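PDB 3BNK: flavoredoxin, which binds flavin mononucleotide and probably carries electrons through that flavin. Local coordinates for residues Asn30-Ser38 / Gly48-Tyr56. Residues are numbered along the deposited sequence; the frame is centred on the assembly and turned at random.
With FMN (flavin mononucleotide), chain D.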
# COMPACT_ATOMS: atom_id res chain seq x y z
N ASN B 30 -5.82 -14.43 -16.35
CA ASN B 30 -6.13 -14.73 -14.97
C ASN B 30 -6.26 -13.44 -14.19
O ASN B 30 -5.64 -12.44 -14.54
CB ASN B 30 -5.06 -15.63 -14.35
CG ASN B 30 -5.53 -16.29 -13.08
OD1 ASN B 30 -6.64 -16.83 -13.02
ND2 ASN B 30 -4.70 -16.26 -12.06
N LEU B 31 -7.11 -13.47 -13.17
CA LEU B 31 -7.25 -12.38 -12.21
C LEU B 31 -7.28 -12.92 -10.79
O LEU B 31 -7.93 -13.92 -10.52
CB LEU B 31 -8.53 -11.58 -12.51
CG LEU B 31 -8.47 -11.10 -13.96
CD1 LEU B 31 -9.75 -11.34 -14.71
CD2 LEU B 31 -7.95 -9.68 -14.10
N MET B 32 -6.56 -12.26 -9.90
CA MET B 32 -6.67 -12.53 -8.47
C MET B 32 -6.83 -11.21 -7.71
O MET B 32 -6.31 -10.18 -8.13
CB MET B 32 -5.45 -13.30 -7.95
CG MET B 32 -4.11 -12.59 -8.14
SD MET B 32 -2.81 -13.29 -7.11
CE MET B 32 -2.92 -12.30 -5.63
N ALA B 33 -7.54 -11.27 -6.58
CA ALA B 33 -7.68 -10.11 -5.69
C ALA B 33 -6.36 -9.81 -4.99
O ALA B 33 -5.65 -10.74 -4.55
CB ALA B 33 -8.82 -10.33 -4.70
N LEU B 34 -5.99 -8.53 -4.95
CA LEU B 34 -4.66 -8.11 -4.47
C LEU B 34 -4.72 -6.85 -3.61
O LEU B 34 -5.20 -5.82 -4.05
CB LEU B 34 -3.67 -7.91 -5.64
CG LEU B 34 -2.30 -7.28 -5.32
CD1 LEU B 34 -1.31 -8.33 -4.88
CD2 LEU B 34 -1.73 -6.50 -6.52
N GLY B 35 -4.21 -6.94 -2.39
CA GLY B 35 -4.16 -5.81 -1.46
C GLY B 35 -2.73 -5.39 -1.21
O GLY B 35 -2.48 -4.26 -0.77
N TRP B 36 -1.78 -6.29 -1.49
CA TRP B 36 -0.35 -6.00 -1.31
C TRP B 36 0.22 -5.34 -2.57
O TRP B 36 0.94 -5.98 -3.35
CB TRP B 36 0.44 -7.28 -0.97
CG TRP B 36 0.05 -7.95 0.36
CD1 TRP B 36 -1.08 -7.72 1.11
CD2 TRP B 36 0.76 -9.00 1.03
NE1 TRP B 36 -1.11 -8.54 2.20
CE2 TRP B 36 0.01 -9.34 2.19
CE3 TRP B 36 1.95 -9.70 0.77
CZ2 TRP B 36 0.42 -10.33 3.09
CZ3 TRP B 36 2.36 -10.68 1.67
CH2 TRP B 36 1.59 -10.99 2.81
N VAL B 37 -0.13 -4.07 -2.77
CA VAL B 37 0.36 -3.25 -3.88
C VAL B 37 0.85 -1.94 -3.32
O VAL B 37 0.16 -1.33 -2.51
CB VAL B 37 -0.71 -2.74 -4.88
CG1 VAL B 37 -0.17 -2.79 -6.35
CG2 VAL B 37 -2.12 -3.32 -4.63
N SER B 38 1.98 -1.47 -3.82
CA SER B 38 2.50 -0.18 -3.44
C SER B 38 3.41 0.35 -4.52
O SER B 38 4.01 -0.42 -5.25
CB SER B 38 3.30 -0.30 -2.15
OG SER B 38 3.89 0.93 -1.89
N GLY B 48 5.04 -2.38 -6.83
CA GLY B 48 5.34 -3.75 -6.47
C GLY B 48 4.09 -4.47 -6.05
O GLY B 48 3.14 -3.86 -5.53
N VAL B 49 4.08 -5.77 -6.25
CA VAL B 49 2.90 -6.59 -6.00
C VAL B 49 3.31 -7.87 -5.24
O VAL B 49 4.21 -8.59 -5.69
CB VAL B 49 2.18 -6.88 -7.34
CG1 VAL B 49 1.35 -8.12 -7.28
CG2 VAL B 49 1.32 -5.66 -7.76
N GLY B 50 2.67 -8.09 -4.09
CA GLY B 50 2.94 -9.23 -3.21
C GLY B 50 2.01 -10.42 -3.44
O GLY B 50 0.78 -10.31 -3.31
N VAL B 51 2.61 -11.55 -3.79
CA VAL B 51 1.85 -12.69 -4.28
C VAL B 51 2.35 -13.99 -3.67
O VAL B 51 3.50 -14.38 -3.87
CB VAL B 51 1.84 -12.80 -5.85
CG1 VAL B 51 0.87 -13.89 -6.29
CG2 VAL B 51 1.46 -11.46 -6.53
N ASN B 52 1.47 -14.66 -2.92
CA ASN B 52 1.81 -15.94 -2.31
C ASN B 52 2.29 -16.97 -3.32
O ASN B 52 1.73 -17.12 -4.41
CB ASN B 52 0.66 -16.48 -1.46
CG ASN B 52 1.14 -17.47 -0.42
OD1 ASN B 52 1.40 -18.63 -0.73
ND2 ASN B 52 1.27 -17.01 0.82
N LYS B 53 3.37 -17.67 -2.96
CA LYS B 53 3.94 -18.72 -3.79
C LYS B 53 2.95 -19.85 -4.08
O LYS B 53 3.16 -20.62 -5.01
CB LYS B 53 5.22 -19.26 -3.15
CG LYS B 53 6.37 -18.28 -3.10
CD LYS B 53 7.58 -18.87 -2.40
CE LYS B 53 8.83 -18.18 -2.85
NZ LYS B 53 10.01 -18.55 -2.03
N SER B 54 1.86 -19.92 -3.31
CA SER B 54 0.84 -20.97 -3.48
C SER B 54 -0.13 -20.69 -4.62
O SER B 54 -0.81 -21.62 -5.09
CB SER B 54 0.08 -21.27 -2.17
OG SER B 54 -0.85 -20.24 -1.82
N HIS B 55 -0.16 -19.44 -5.09
CA HIS B 55 -1.12 -19.04 -6.13
C HIS B 55 -0.71 -19.41 -7.56
O HIS B 55 0.46 -19.71 -7.85
CB HIS B 55 -1.44 -17.54 -6.06
CG HIS B 55 -1.91 -17.08 -4.72
ND1 HIS B 55 -2.68 -17.86 -3.88
CD2 HIS B 55 -1.73 -15.90 -4.08
CE1 HIS B 55 -2.93 -17.19 -2.77
NE2 HIS B 55 -2.37 -16.00 -2.87
N TYR B 56 -1.70 -19.37 -8.45
CA TYR B 56 -1.54 -19.71 -9.86
C TYR B 56 -0.93 -18.54 -10.63
O TYR B 56 -0.21 -18.74 -11.61
CB TYR B 56 -2.91 -20.09 -10.43
CG TYR B 56 -2.91 -20.62 -11.84
CD1 TYR B 56 -2.34 -21.86 -12.14
CD2 TYR B 56 -3.53 -19.91 -12.86
CE1 TYR B 56 -2.36 -22.37 -13.43
CE2 TYR B 56 -3.56 -20.40 -14.15
CZ TYR B 56 -2.97 -21.63 -14.43
OH TYR B 56 -3.00 -22.12 -15.72
N1 FMN D . -3.13 -13.08 -2.17
C2 FMN D . -1.83 -12.64 -2.31
O2 FMN D . -0.95 -13.46 -2.54
N3 FMN D . -1.52 -11.29 -2.20
C4 FMN D . -2.54 -10.39 -1.95
O4 FMN D . -2.26 -9.20 -1.84
C4A FMN D . -3.86 -10.83 -1.80
N5 FMN D . -4.89 -9.93 -1.54
C5A FMN D . -6.19 -10.37 -1.42
C6 FMN D . -7.20 -9.43 -1.18
C7 FMN D . -8.53 -9.85 -1.04
C7M FMN D . -9.60 -8.80 -0.89
C8 FMN D . -8.85 -11.21 -1.15
C8M FMN D . -10.29 -11.67 -1.25
C9 FMN D . -7.83 -12.14 -1.41
C9A FMN D . -6.50 -11.73 -1.55
N10 FMN D . -5.48 -12.65 -1.81
C10 FMN D . -4.16 -12.19 -1.93
C1' FMN D . -5.79 -14.10 -2.06
C2' FMN D . -5.77 -14.47 -3.54
O2' FMN D . -6.42 -13.47 -4.30
C3' FMN D . -6.51 -15.79 -3.78
O3' FMN D . -5.92 -16.88 -3.11
C4' FMN D . -6.68 -16.06 -5.27
O4' FMN D . -7.60 -17.11 -5.43
C5' FMN D . -5.39 -16.41 -6.01
O5' FMN D . -5.79 -16.57 -7.36
P FMN D . -4.95 -17.45 -8.42
O1P FMN D . -4.65 -18.79 -7.82
O2P FMN D . -3.66 -16.73 -8.68
O3P FMN D . -5.69 -17.60 -9.72
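Met32 reaches toward the His55 ring from an oblique direction, its CE 4.1 Å from His55 CD2, while FMN C5' lies over one ring face and Asn52 CB over the other; Val51 CG1 and FMN C2 sit at the edge. An imidazole suits this slot, being flat enough for the sandwich yet able to give a weak NE2 hydrogen bond to FMN N1. Replacing the imidazole by an alanine is likely to leave FMN N1 without this donor and to open a gap beside the Met32 methyl. Tyr56 presents its edge to Asn30 ND2, ring and amide planes 89° apart; that amide donates a nearly straight 2.9 Å bond to FMN O3P. Trp36 lays one face near FMN C4 and its edge against Gly50 CA, where a side chain would clash with Trp36 CE3. Gly50 N binds Trp36 O at 2.8 Å, whereas Gly50 O accepts from FMN N3. Leu34 packs CD2 tightly on Val49 CG2, 3.4 Å away, its chi1 of 171° turning CG away from the backbone N. The hairpin of strands 28-41 and 46-52 pairs at Val37-Val49 and Ser38-Gly48, while its segments 30-34 and 48-52 run 106° apart with the flavin bound between them; strands 16-25 and 130-142 flank it, and helix 57-64 packs on Met32 and Val51.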